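Local structure of arginase (RocF) (Helicobacter pylori, 4G3H) at residues 30-35 against 304-309; 65-70 against 163-168; 254-259 against 298-303. The protein probably hydrolyses L-arginine to L-ornithine and urea, using a pair of manganese ions bound in each subunit. All coordinates share one frame; numbering follows the deposited sequence.

Contact 1: residues 30-35 against 304-309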
ATOM      1  N   ALA A  30     -11.045 -18.897  -7.088  1.00 33.80           N
ATOM      2  CA  ALA A  30     -11.221 -20.194  -6.735  1.00 34.89           C
ATOM      3  C   ALA A  30     -11.525 -20.449  -5.305  1.00 35.40           C
ATOM      4  O   ALA A  30     -12.089 -21.308  -5.041  1.00 35.75           O
ATOM      5  CB  ALA A  30     -10.151 -21.024  -7.176  1.00 42.86           C
ATOM      6  N   THR A  31     -10.962 -19.729  -4.415  1.00 30.32           N
ATOM      7  CA  THR A  31     -11.173 -19.958  -3.087  1.00 26.79           C
ATOM      8  C   THR A  31     -12.085 -19.083  -2.316  1.00 26.34           C
ATOM      9  O   THR A  31     -13.167 -19.350  -2.325  1.00 25.00           O
ATOM     10  CB  THR A  31      -9.841 -19.907  -2.424  1.00 32.07           C
ATOM     11  OG1 THR A  31      -9.150 -18.714  -2.506  1.00 28.75           O
ATOM     12  CG2 THR A  31      -9.059 -20.828  -2.843  1.00 31.06           C
ATOM     13  N   HIS A  32     -11.660 -17.971  -1.876  1.00 25.23           N
ATOM     14  CA  HIS A  32     -12.333 -16.910  -1.181  1.00 24.23           C
ATOM     15  C   HIS A  32     -13.499 -16.256  -2.064  1.00 24.65           C
ATOM     16  O   HIS A  32     -14.429 -15.846  -1.636  1.00 22.14           O
ATOM     17  CB  HIS A  32     -11.466 -15.860  -0.582  1.00 23.73           C
ATOM     18  CG  HIS A  32     -10.511 -16.311   0.426  1.00 24.62           C
ATOM     19  ND1 HIS A  32     -10.817 -16.584   1.681  1.00 23.30           N
ATOM     20  CD2 HIS A  32      -9.218 -16.517   0.314  1.00 24.51           C
ATOM     21  CE1 HIS A  32      -9.754 -16.934   2.292  1.00 25.84           C
ATOM     22  NE2 HIS A  32      -8.764 -16.861   1.485  1.00 23.72           N
ATOM     23  N   GLY A  33     -13.214 -16.171  -3.314  1.00 21.55           N
ATOM     24  CA  GLY A  33     -14.028 -15.756  -4.344  1.00 23.99           C
ATOM     25  C   GLY A  33     -15.115 -16.723  -4.833  1.00 25.66           C
ATOM     26  O   GLY A  33     -15.743 -16.528  -5.632  1.00 25.34           O
ATOM     27  N   ASP A  34     -15.229 -17.823  -4.177  1.00 24.75           N
ATOM     28  CA  ASP A  34     -16.209 -18.824  -4.550  1.00 26.77           C
ATOM     29  C   ASP A  34     -16.959 -19.202  -3.281  1.00 27.18           C
ATOM     30  O   ASP A  34     -16.530 -18.850  -2.185  1.00 23.91           O
ATOM     31  CB  ASP A  34     -15.504 -20.041  -5.160  1.00 56.51           C
ATOM     32  CG  ASP A  34     -16.430 -20.892  -5.992  1.00 62.66           C
ATOM     33  OD1 ASP A  34     -15.924 -21.619  -6.872  1.00 65.32           O
ATOM     34  OD2 ASP A  34     -17.662 -20.848  -5.778  1.00 65.90           O
ATOM     35  N   VAL A  35     -18.083 -19.895  -3.422  1.00 40.08           N
ATOM     36  CA  VAL A  35     -18.857 -20.301  -2.255  1.00 41.97           C
ATOM     37  C   VAL A  35     -18.175 -21.475  -1.557  1.00 41.37           C
ATOM     38  O   VAL A  35     -17.997 -22.543  -2.141  1.00 41.86           O
ATOM     39  CB  VAL A  35     -20.304 -20.695  -2.648  1.00 44.34           C
ATOM     40  CG1 VAL A  35     -20.286 -21.466  -3.939  1.00 48.37           C
ATOM     41  CG2 VAL A  35     -20.950 -21.524  -1.544  1.00 45.75           C
ATOM     42  N   LEU A 304      -4.742 -14.934   5.497  1.00 18.80           N
ATOM     43  CA  LEU A 304      -4.692 -14.364   6.833  1.00 20.39           C
ATOM     44  C   LEU A 304      -5.424 -13.021   6.890  1.00 20.32           C
ATOM     45  O   LEU A 304      -6.193 -12.763   7.814  1.00 19.96           O
ATOM     46  CB  LEU A 304      -3.231 -14.200   7.260  1.00 25.59           C
ATOM     47  CG  LEU A 304      -2.912 -13.628   8.641  1.00 28.36           C
ATOM     48  CD1 LEU A 304      -1.526 -14.067   9.056  1.00 32.49           C
ATOM     49  CD2 LEU A 304      -2.998 -12.122   8.614  1.00 31.93           C
ATOM     50  N   ILE A 305      -5.181 -12.166   5.904  1.00 19.36           N
ATOM     51  CA  ILE A 305      -5.836 -10.862   5.859  1.00 17.63           C
ATOM     52  C   ILE A 305      -7.336 -11.016   5.647  1.00 17.40           C
ATOM     53  O   ILE A 305      -8.147 -10.402   6.347  1.00 15.11           O
ATOM     54  CB  ILE A 305      -5.290 -10.005   4.710  1.00 20.81           C
ATOM     55  CG1 ILE A 305      -3.800  -9.739   4.923  1.00 21.08           C
ATOM     56  CG2 ILE A 305      -6.092  -8.713   4.602  1.00 20.43           C
ATOM     57  CD1 ILE A 305      -3.137  -9.009   3.771  1.00 21.93           C
ATOM     58  N   ILE A 306      -7.697 -11.838   4.669  1.00 17.85           N
ATOM     59  CA  ILE A 306      -9.096 -12.061   4.346  1.00 19.21           C
ATOM     60  C   ILE A 306      -9.872 -12.692   5.492  1.00 20.84           C
ATOM     61  O   ILE A 306     -10.960 -12.223   5.850  1.00 19.84           O
ATOM     62  CB  ILE A 306      -9.224 -12.941   3.100  1.00 19.21           C
ATOM     63  CG1 ILE A 306      -8.633 -12.195   1.897  1.00 20.17           C
ATOM     64  CG2 ILE A 306     -10.697 -13.289   2.847  1.00 19.07           C
ATOM     65  CD1 ILE A 306      -8.528 -13.035   0.635  1.00 19.61           C
ATOM     66  N   ASN A 307      -9.309 -13.745   6.080  1.00 21.60           N
ATOM     67  CA  ASN A 307      -9.974 -14.430   7.177  1.00 24.28           C
ATOM     68  C   ASN A 307     -10.126 -13.589   8.442  1.00 24.42           C
ATOM     69  O   ASN A 307     -11.038 -13.812   9.232  1.00 24.71           O
ATOM     70  CB  ASN A 307      -9.265 -15.751   7.479  1.00 24.45           C
ATOM     71  CG  ASN A 307      -9.444 -16.768   6.359  1.00 27.17           C
ATOM     72  OD1 ASN A 307     -10.535 -16.904   5.807  1.00 26.04           O
ATOM     73  ND2 ASN A 307      -8.378 -17.485   6.022  1.00 27.79           N
ATOM     74  N   SER A 308      -9.253 -12.611   8.634  1.00 26.72           N
ATOM     75  CA  SER A 308      -9.352 -11.753   9.812  1.00 27.65           C
ATOM     76  C   SER A 308     -10.322 -10.598   9.587  1.00 28.52           C
ATOM     77  O   SER A 308     -11.078 -10.239  10.484  1.00 29.39           O
ATOM     78  CB  SER A 308      -7.982 -11.176  10.178  1.00 30.73           C
ATOM     79  OG  SER A 308      -7.053 -12.209  10.445  1.00 36.63           O
ATOM     80  N   CYS A 309     -10.308 -10.029   8.385  1.00 28.59           N
ATOM     81  CA  CYS A 309     -11.158  -8.882   8.073  1.00 31.62           C
ATOM     82  C   CYS A 309     -12.588  -9.170   7.615  1.00 33.31           C
ATOM     83  O   CYS A 309     -13.436  -8.279   7.665  1.00 33.99           O
ATOM     84  CB  CYS A 309     -10.474  -7.999   7.020  1.00 29.20           C
ATOM     85  SG  CYS A 309      -8.826  -7.396   7.492  1.00 27.75           S
TER

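Contact 2: residues 65-70 against 163-168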
ATOM      1  N   PHE A  65      -5.340  11.315 -15.899  1.00 26.20           N
ATOM      2  CA  PHE A  65      -5.797   9.945 -15.712  1.00 27.03           C
ATOM      3  C   PHE A  65      -6.258   9.717 -14.280  1.00 27.06           C
ATOM      4  O   PHE A  65      -7.325   9.146 -14.046  1.00 26.11           O
ATOM      5  CB  PHE A  65      -4.692   8.943 -16.052  1.00 28.07           C
ATOM      6  CG  PHE A  65      -5.183   7.521 -16.141  1.00 29.62           C
ATOM      7  CD1 PHE A  65      -5.659   7.008 -17.348  1.00 27.61           C
ATOM      8  CD2 PHE A  65      -5.214   6.708 -15.010  1.00 28.28           C
ATOM      9  CE1 PHE A  65      -6.160   5.708 -17.424  1.00 28.58           C
ATOM     10  CE2 PHE A  65      -5.716   5.405 -15.078  1.00 28.82           C
ATOM     11  CZ  PHE A  65      -6.189   4.906 -16.285  1.00 27.12           C
ATOM     12  N   CYS A  66      -5.451  10.161 -13.322  1.00 27.86           N
ATOM     13  CA  CYS A  66      -5.793   9.999 -11.916  1.00 30.20           C
ATOM     14  C   CYS A  66      -7.090  10.719 -11.566  1.00 30.91           C
ATOM     15  O   CYS A  66      -7.988  10.140 -10.946  1.00 28.50           O
ATOM     16  CB  CYS A  66      -4.661  10.521 -11.027  1.00 36.97           C
ATOM     17  SG  CYS A  66      -3.235   9.419 -10.934  1.00 42.02           S
ATOM     18  N   LYS A  67      -7.189  11.984 -11.966  1.00 28.44           N
ATOM     19  CA  LYS A  67      -8.383  12.768 -11.682  1.00 29.76           C
ATOM     20  C   LYS A  67      -9.643  12.228 -12.352  1.00 29.39           C
ATOM     21  O   LYS A  67     -10.711  12.209 -11.752  1.00 28.51           O
ATOM     22  CB  LYS A  67      -8.181  14.223 -12.115  1.00 43.87           C
ATOM     23  CG  LYS A  67      -9.479  15.023 -12.162  1.00 47.21           C
ATOM     24  CD  LYS A  67      -9.274  16.453 -12.644  1.00 51.35           C
ATOM     25  CE  LYS A  67      -8.622  17.319 -11.579  1.00 55.06           C
ATOM     26  NZ  LYS A  67      -8.532  18.744 -12.008  1.00 56.64           N
ATOM     27  N   GLU A  68      -9.513  11.779 -13.594  1.00 30.67           N
ATOM     28  CA  GLU A  68     -10.669  11.302 -14.344  1.00 32.52           C
ATOM     29  C   GLU A  68     -10.975   9.809 -14.308  1.00 31.16           C
ATOM     30  O   GLU A  68     -12.134   9.419 -14.465  1.00 29.82           O
ATOM     31  CB  GLU A  68     -10.537  11.742 -15.803  1.00 55.36           C
ATOM     32  CG  GLU A  68     -10.261  13.227 -15.973  1.00 61.69           C
ATOM     33  CD  GLU A  68     -10.103  13.629 -17.430  1.00 66.12           C
ATOM     34  OE1 GLU A  68      -9.237  13.052 -18.119  1.00 67.49           O
ATOM     35  OE2 GLU A  68     -10.845  14.525 -17.884  1.00 69.23           O
ATOM     36  N   ASN A  69      -9.958   8.975 -14.106  1.00 32.94           N
ATOM     37  CA  ASN A  69     -10.168   7.528 -14.093  1.00 31.88           C
ATOM     38  C   ASN A  69      -9.921   6.810 -12.773  1.00 29.56           C
ATOM     39  O   ASN A  69     -10.860   6.370 -12.110  1.00 28.84           O
ATOM     40  CB  ASN A  69      -9.305   6.849 -15.162  1.00 40.25           C
ATOM     41  CG  ASN A  69      -9.767   7.149 -16.566  1.00 43.85           C
ATOM     42  OD1 ASN A  69      -9.618   8.267 -17.058  1.00 48.70           O
ATOM     43  ND2 ASN A  69     -10.337   6.145 -17.224  1.00 44.11           N
ATOM     44  N   LEU A  70      -8.650   6.681 -12.406  1.00 24.08           N
ATOM     45  CA  LEU A  70      -8.273   5.977 -11.189  1.00 21.66           C
ATOM     46  C   LEU A  70      -8.981   6.414  -9.914  1.00 19.90           C
ATOM     47  O   LEU A  70      -9.599   5.591  -9.237  1.00 19.03           O
ATOM     48  CB  LEU A  70      -6.761   6.060 -10.978  1.00 24.70           C
ATOM     49  CG  LEU A  70      -6.242   5.341  -9.731  1.00 25.42           C
ATOM     50  CD1 LEU A  70      -6.677   3.879  -9.750  1.00 24.05           C
ATOM     51  CD2 LEU A  70      -4.724   5.447  -9.680  1.00 28.94           C
ATOM     52  N   CYS A 163      -0.683  16.649  -5.918  1.00 32.65           N
ATOM     53  CA  CYS A 163      -0.771  16.198  -4.524  1.00 31.70           C
ATOM     54  C   CYS A 163      -2.132  16.529  -3.952  1.00 30.70           C
ATOM     55  O   CYS A 163      -2.559  15.976  -2.939  1.00 29.05           O
ATOM     56  CB  CYS A 163       0.283  16.892  -3.665  1.00 36.56           C
ATOM     57  SG  CYS A 163       1.965  16.508  -4.123  1.00 38.53           S
ATOM     58  N   SER A 164      -2.806  17.443  -4.514  1.00 35.61           N
ATOM     59  CA  SER A 164      -4.100  17.732  -4.167  1.00 37.16           C
ATOM     60  C   SER A 164      -5.270  17.048  -4.790  1.00 36.08           C
ATOM     61  O   SER A 164      -6.284  17.317  -4.455  1.00 34.53           O
ATOM     62  CB  SER A 164      -4.307  19.140  -4.480  1.00 62.92           C
ATOM     63  OG  SER A 164      -4.437  19.769  -3.346  1.00 71.10           O
ATOM     64  N   LEU A 165      -5.052  16.213  -5.719  1.00 28.45           N
ATOM     65  CA  LEU A 165      -6.112  15.541  -6.326  1.00 31.66           C
ATOM     66  C   LEU A 165      -6.876  14.721  -5.440  1.00 32.71           C
ATOM     67  O   LEU A 165      -6.472  14.210  -4.556  1.00 30.97           O
ATOM     68  CB  LEU A 165      -5.548  14.521  -7.240  1.00 45.56           C
ATOM     69  CG  LEU A 165      -5.025  14.902  -8.481  1.00 47.32           C
ATOM     70  CD1 LEU A 165      -4.507  13.976  -9.113  1.00 47.37           C
ATOM     71  CD2 LEU A 165      -6.134  15.295  -9.125  1.00 48.83           C
ATOM     72  N   GLY A 166      -8.082  14.935  -5.659  1.00 41.65           N
ATOM     73  CA  GLY A 166      -9.230  14.423  -5.006  1.00 45.84           C
ATOM     74  C   GLY A 166      -9.609  15.023  -3.709  1.00 48.20           C
ATOM     75  O   GLY A 166     -10.484  14.661  -3.169  1.00 47.82           O
ATOM     76  N   LEU A 167      -8.908  15.989  -3.246  1.00 59.41           N
ATOM     77  CA  LEU A 167      -9.251  16.827  -2.150  1.00 63.28           C
ATOM     78  C   LEU A 167      -9.840  18.258  -2.379  1.00 66.70           C
ATOM     79  O   LEU A 167     -10.070  18.958  -1.504  1.00 66.31           O
ATOM     80  CB  LEU A 167      -8.022  17.023  -1.308  1.00 43.64           C
ATOM     81  CG  LEU A 167      -7.007  16.054  -0.834  1.00 43.93           C
ATOM     82  CD1 LEU A 167      -5.889  16.591   0.078  1.00 42.99           C
ATOM     83  CD2 LEU A 167      -7.684  15.191  -0.232  1.00 42.63           C
ATOM     84  N   GLU A 168     -10.145  18.757  -3.506  1.00111.74           N
ATOM     85  CA  GLU A 168     -10.670  20.133  -3.388  1.00111.74           C
ATOM     86  C   GLU A 168     -12.149  20.443  -3.112  1.00111.74           C
ATOM     87  O   GLU A 168     -12.578  21.512  -3.327  1.00111.74           O
ATOM     88  CB  GLU A 168     -10.017  21.306  -4.136  1.00139.89           C
ATOM     89  CG  GLU A 168      -8.874  22.083  -3.363  1.00139.89           C
ATOM     90  CD  GLU A 168      -7.911  22.781  -4.320  1.00139.89           C
ATOM     91  OE1 GLU A 168      -7.523  22.107  -5.293  1.00139.89           O
ATOM     92  OE2 GLU A 168      -7.572  23.991  -4.144  1.00139.89           O
TER

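Contact 3: residues 254-259 against 298-303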
ATOM      1  N   LEU A 254      12.234  -8.981   7.485  1.00 25.13           N
ATOM      2  CA  LEU A 254      11.500  -9.898   8.341  1.00 25.28           C
ATOM      3  C   LEU A 254      11.406 -11.268   7.700  1.00 24.72           C
ATOM      4  O   LEU A 254      11.546 -11.411   6.486  1.00 25.24           O
ATOM      5  CB  LEU A 254      10.077  -9.391   8.586  1.00 18.72           C
ATOM      6  CG  LEU A 254       9.885  -8.125   9.412  1.00 18.84           C
ATOM      7  CD1 LEU A 254       8.398  -7.789   9.428  1.00 20.53           C
ATOM      8  CD2 LEU A 254      10.413  -8.329  10.832  1.00 15.32           C
ATOM      9  N   SER A 255      11.166 -12.269   8.536  1.00 22.33           N
ATOM     10  CA  SER A 255      10.990 -13.634   8.071  1.00 21.62           C
ATOM     11  C   SER A 255       9.508 -13.732   7.731  1.00 21.43           C
ATOM     12  O   SER A 255       8.714 -12.891   8.147  1.00 19.57           O
ATOM     13  CB  SER A 255      11.298 -14.619   9.186  1.00 21.77           C
ATOM     14  OG  SER A 255      10.300 -14.544  10.195  1.00 22.01           O
ATOM     15  N   PHE A 256       9.134 -14.762   6.986  1.00 24.21           N
ATOM     16  CA  PHE A 256       7.743 -14.968   6.617  1.00 22.33           C
ATOM     17  C   PHE A 256       6.857 -15.062   7.869  1.00 24.17           C
ATOM     18  O   PHE A 256       5.787 -14.451   7.927  1.00 23.94           O
ATOM     19  CB  PHE A 256       7.636 -16.243   5.777  1.00 24.14           C
ATOM     20  CG  PHE A 256       6.228 -16.650   5.449  1.00 25.10           C
ATOM     21  CD1 PHE A 256       5.359 -15.767   4.821  1.00 24.64           C
ATOM     22  CD2 PHE A 256       5.784 -17.939   5.738  1.00 24.84           C
ATOM     23  CE1 PHE A 256       4.067 -16.161   4.482  1.00 27.00           C
ATOM     24  CE2 PHE A 256       4.496 -18.345   5.405  1.00 24.58           C
ATOM     25  CZ  PHE A 256       3.633 -17.457   4.774  1.00 24.94           C
ATOM     26  N   ASP A 257       7.306 -15.811   8.875  1.00 21.22           N
ATOM     27  CA  ASP A 257       6.532 -15.973  10.113  1.00 21.21           C
ATOM     28  C   ASP A 257       6.447 -14.694  10.942  1.00 20.05           C
ATOM     29  O   ASP A 257       5.435 -14.439  11.607  1.00 17.40           O
ATOM     30  CB  ASP A 257       7.118 -17.099  10.969  1.00 35.85           C
ATOM     31  CG  ASP A 257       6.814 -18.472  10.404  1.00 40.06           C
ATOM     32  OD1 ASP A 257       5.620 -18.777  10.203  1.00 43.49           O
ATOM     33  OD2 ASP A 257       7.761 -19.245  10.165  1.00 44.00           O
ATOM     34  N   GLU A 258       7.506 -13.894  10.910  1.00 19.84           N
ATOM     35  CA  GLU A 258       7.504 -12.640  11.640  1.00 22.21           C
ATOM     36  C   GLU A 258       6.427 -11.723  11.051  1.00 22.27           C
ATOM     37  O   GLU A 258       5.647 -11.121  11.794  1.00 21.55           O
ATOM     38  CB  GLU A 258       8.889 -11.984  11.568  1.00 21.61           C
ATOM     39  CG  GLU A 258       9.842 -12.500  12.636  1.00 25.58           C
ATOM     40  CD  GLU A 258      11.297 -12.137  12.377  1.00 27.14           C
ATOM     41  OE1 GLU A 258      12.120 -12.329  13.298  1.00 28.12           O
ATOM     42  OE2 GLU A 258      11.619 -11.672  11.262  1.00 27.36           O
ATOM     43  N   LEU A 259       6.377 -11.632   9.719  1.00 20.29           N
ATOM     44  CA  LEU A 259       5.377 -10.799   9.043  1.00 21.50           C
ATOM     45  C   LEU A 259       3.975 -11.283   9.392  1.00 21.97           C
ATOM     46  O   LEU A 259       3.097 -10.480   9.703  1.00 22.93           O
ATOM     47  CB  LEU A 259       5.571 -10.824   7.512  1.00 17.56           C
ATOM     48  CG  LEU A 259       4.480 -10.125   6.673  1.00 17.65           C
ATOM     49  CD1 LEU A 259       4.340  -8.672   7.102  1.00 18.28           C
ATOM     50  CD2 LEU A 259       4.816 -10.192   5.208  1.00 14.90           C
ATOM     51  N   VAL A 298       2.585 -15.741  -0.317  1.00 21.71           N
ATOM     52  CA  VAL A 298       1.759 -14.567  -0.575  1.00 21.40           C
ATOM     53  C   VAL A 298       0.286 -14.954  -0.388  1.00 21.61           C
ATOM     54  O   VAL A 298      -0.474 -14.262   0.302  1.00 21.07           O
ATOM     55  CB  VAL A 298       2.003 -14.033  -2.013  1.00 22.44           C
ATOM     56  CG1 VAL A 298       1.072 -12.867  -2.320  1.00 21.70           C
ATOM     57  CG2 VAL A 298       3.454 -13.582  -2.153  1.00 19.31           C
ATOM     58  N   LEU A 299      -0.109 -16.073  -0.987  1.00 20.64           N
ATOM     59  CA  LEU A 299      -1.479 -16.545  -0.861  1.00 20.07           C
ATOM     60  C   LEU A 299      -1.844 -16.760   0.608  1.00 19.46           C
ATOM     61  O   LEU A 299      -2.984 -16.545   1.006  1.00 19.25           O
ATOM     62  CB  LEU A 299      -1.671 -17.835  -1.667  1.00 21.77           C
ATOM     63  CG  LEU A 299      -1.817 -17.580  -3.172  1.00 22.13           C
ATOM     64  CD1 LEU A 299      -1.868 -18.891  -3.936  1.00 21.99           C
ATOM     65  CD2 LEU A 299      -3.081 -16.773  -3.415  1.00 19.38           C
ATOM     66  N   GLU A 300      -0.874 -17.178   1.412  1.00 18.03           N
ATOM     67  CA  GLU A 300      -1.115 -17.378   2.838  1.00 19.60           C
ATOM     68  C   GLU A 300      -1.288 -16.027   3.528  1.00 17.70           C
ATOM     69  O   GLU A 300      -2.109 -15.888   4.432  1.00 18.66           O
ATOM     70  CB  GLU A 300       0.035 -18.164   3.468  1.00 34.88           C
ATOM     71  CG  GLU A 300       0.016 -19.645   3.109  1.00 40.01           C
ATOM     72  CD  GLU A 300       1.231 -20.398   3.623  1.00 44.35           C
ATOM     73  OE1 GLU A 300       1.586 -20.227   4.808  1.00 48.85           O
ATOM     74  OE2 GLU A 300       1.820 -21.172   2.840  1.00 47.69           O
ATOM     75  N   ILE A 301      -0.519 -15.033   3.094  1.00 21.21           N
ATOM     76  CA  ILE A 301      -0.628 -13.683   3.642  1.00 20.80           C
ATOM     77  C   ILE A 301      -2.059 -13.213   3.366  1.00 18.87           C
ATOM     78  O   ILE A 301      -2.739 -12.667   4.241  1.00 17.46           O
ATOM     79  CB  ILE A 301       0.334 -12.697   2.929  1.00 25.08           C
ATOM     80  CG1 ILE A 301       1.779 -13.198   3.008  1.00 27.24           C
ATOM     81  CG2 ILE A 301       0.208 -11.309   3.543  1.00 22.12           C
ATOM     82  CD1 ILE A 301       2.376 -13.168   4.384  1.00 29.04           C
ATOM     83  N   LEU A 302      -2.507 -13.436   2.136  1.00 18.47           N
ATOM     84  CA  LEU A 302      -3.849 -13.040   1.721  1.00 20.79           C
ATOM     85  C   LEU A 302      -4.938 -13.760   2.522  1.00 21.25           C
ATOM     86  O   LEU A 302      -5.891 -13.118   2.968  1.00 18.85           O
ATOM     87  CB  LEU A 302      -4.025 -13.268   0.211  1.00 17.24           C
ATOM     88  CG  LEU A 302      -3.762 -12.106  -0.775  1.00 21.66           C
ATOM     89  CD1 LEU A 302      -3.012 -10.949  -0.110  1.00 17.68           C
ATOM     90  CD2 LEU A 302      -2.991 -12.632  -1.978  1.00 18.32           C
ATOM     91  N   ASP A 303      -4.801 -15.075   2.713  1.00 17.19           N
ATOM     92  CA  ASP A 303      -5.784 -15.826   3.503  1.00 17.68           C
ATOM     93  C   ASP A 303      -5.892 -15.234   4.905  1.00 16.99           C
ATOM     94  O   ASP A 303      -6.983 -15.073   5.441  1.00 16.33           O
ATOM     95  CB  ASP A 303      -5.391 -17.299   3.656  1.00 29.85           C
ATOM     96  CG  ASP A 303      -5.460 -18.067   2.360  1.00 35.79           C
ATOM     97  OD1 ASP A 303      -6.348 -17.771   1.529  1.00 39.28           O
ATOM     98  OD2 ASP A 303      -4.631 -18.984   2.180  1.00 40.79           O
TER

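Contact 1: residues 30-35 against 304-309
The imidazole of His-32 meets Ile-306 with one face and Asn-307 with its edge. Over the face lies Ile-306 CG2, 3.8 Å from the ring centroid and 25° off the ring normal, which meets the criterion for a CH-pi contact. The methyl sits toward the rim rather than over the middle, and its closest ring atom is His-32 ND1 at 3.5 Å. Ile-306 CD1 reaches the opposite part of the ring, 3.6 Å from His-32 CD2, so both ends of the forked isoleucine touch the imidazole. In the alpha/beta arginase fold this joins the turn that follows helix 16-30 to helix 293-309, the last in the model; Thr-31 to Asp-34 form a type I beta turn, with His-32 at its second position.

With CG beside the backbone N (chi1 -60°), the imidazole extends from the turn toward the helix, and Ile-306 comes at it from the opposite direction. No hydrogen bond crosses between the segments, but both polar ends have partners nearby: His-32 NE2 hydrogen-bonds to Asp-303 OD1 one helical turn before Asn-307, and Asn-307 OD1 to Lys-310 NZ. The bond at NE2 probably limits rotation of the ring and so helps keep its face against Ile-306. The amide of Asn-307 is turned 57° from the imidazole plane, and at the ring edge, near that plane, Asn-307 OD1 comes to 3.6 Å from His-32 CE1.

Contact 2: residues 65-70 against 163-168
A type II beta turn, Ser-164 to Leu-167, carries the side chain that meets helix 59-78: Leu-165, at the second position of the turn, directs its CB toward the helix and spreads its two methyl groups over neighbouring helical residues. Leu-165 CD1 approaches Cys-66 CB at 4.0 Å. The other branch, Leu-165 CD2, lies 3.8 Å from Lys-67 CB and 4.0 Å from Lys-67 CE, so it touches the lysine chain at two points along its length. The contact is therefore made by carbon atoms, with no hydrogen bond across the segments.

Lys-67 and Leu-165 cross at about a right angle. A bend at chi3 (-74°) turns the far end of the lysine chain and lets CE as well as CB meet the same methyl, while NZ hydrogen-bonds to Tyr-63 OH one turn earlier on the helix. In the arginase alpha/beta fold, this joins helix 59-78, which connects strands 44-50 and 84-87 of the parallel sheet, to the loop between helix 153-163 and strand 179-182. Tyr-63 and Ile-71 of the same helix also touch Leu-165 and extend its apolar surroundings. The turn closes through Leu-167 N to Ser-164 O at 3.2 Å, with Gly-166 at positive phi (78°). Its carbonyls reach helix 94-104, Leu-165 O bonding to Gln-99 NE2 and Gly-166 O to Ser-103 OG.

Contact 3: residues 254-259 against 298-303
Phe-256 lays the CE1 side of its ring against the end of Ile-301, with Phe-256 CE1 and Ile-301 CD1 only 3.4 Å apart. The methyl approaches obliquely, and the two side chains slide past each other in opposite directions. The phenyl reaches across from the first turn of helix 256-269 because CG is anti to the backbone N (chi1 174°), which carries the ring to helix 293-309 although the CB itself does not point there.

Glu-300 takes the ring edge. Its OE1 lies near the ring plane, 3.4 Å from Phe-256 CZ, and Glu-300 CB is also in plane, 3.9 Å from the same carbon. The carboxylate is turned 77° from the phenyl, so an oxygen rather than the flat of the group meets the C-H rim. Such a placement would be favoured electrostatically by the slightly positive ring edge. One turn beyond Phe-256, Leu-259 CD2 packs on Ile-301 CD1 at 3.9 Å, so the one methyl Ile-301 CD1 touches both Phe-256 and Leu-259.

The helix start is fixed by reciprocal bonds: Glu-258 N to Ser-255 OG (3.0 Å) and Ser-255 N to Glu-258 OE2 (2.8 Å). Glu-258 OE1 also makes a salt bridge with Arg-209. Leu-259 lies about 9 Å, side chain to side chain, from the manganese ligands Asp-234 and Asp-236. The arrangement combines a capping box with the side-by-side packing of two sheet-flanking helices in an arginase alpha/beta fold.

How the contacts relate
Contacts 1 and 3 share helix 293-309 and are linked by the His-32 to Asp-303 hydrogen bond; their centres are 15 Å apart. Contact 2 stands apart, its centre 31 Å from that of contact 1 and 32 Å from that of contact 3. Two of its three touching residues are buried and the third, Lys-67, is exposed, whereas contacts 1 and 3 are partly buried. The chemistry differs between them. Contact 2 joins a turn to a helix through aliphatic carbon; contacts 1 and 3 each combine isoleucine packing on a ring, over the face in contact 1 and obliquely in contact 3, with a side-chain oxygen at the ring edge. Contact 3 alone joins two helices.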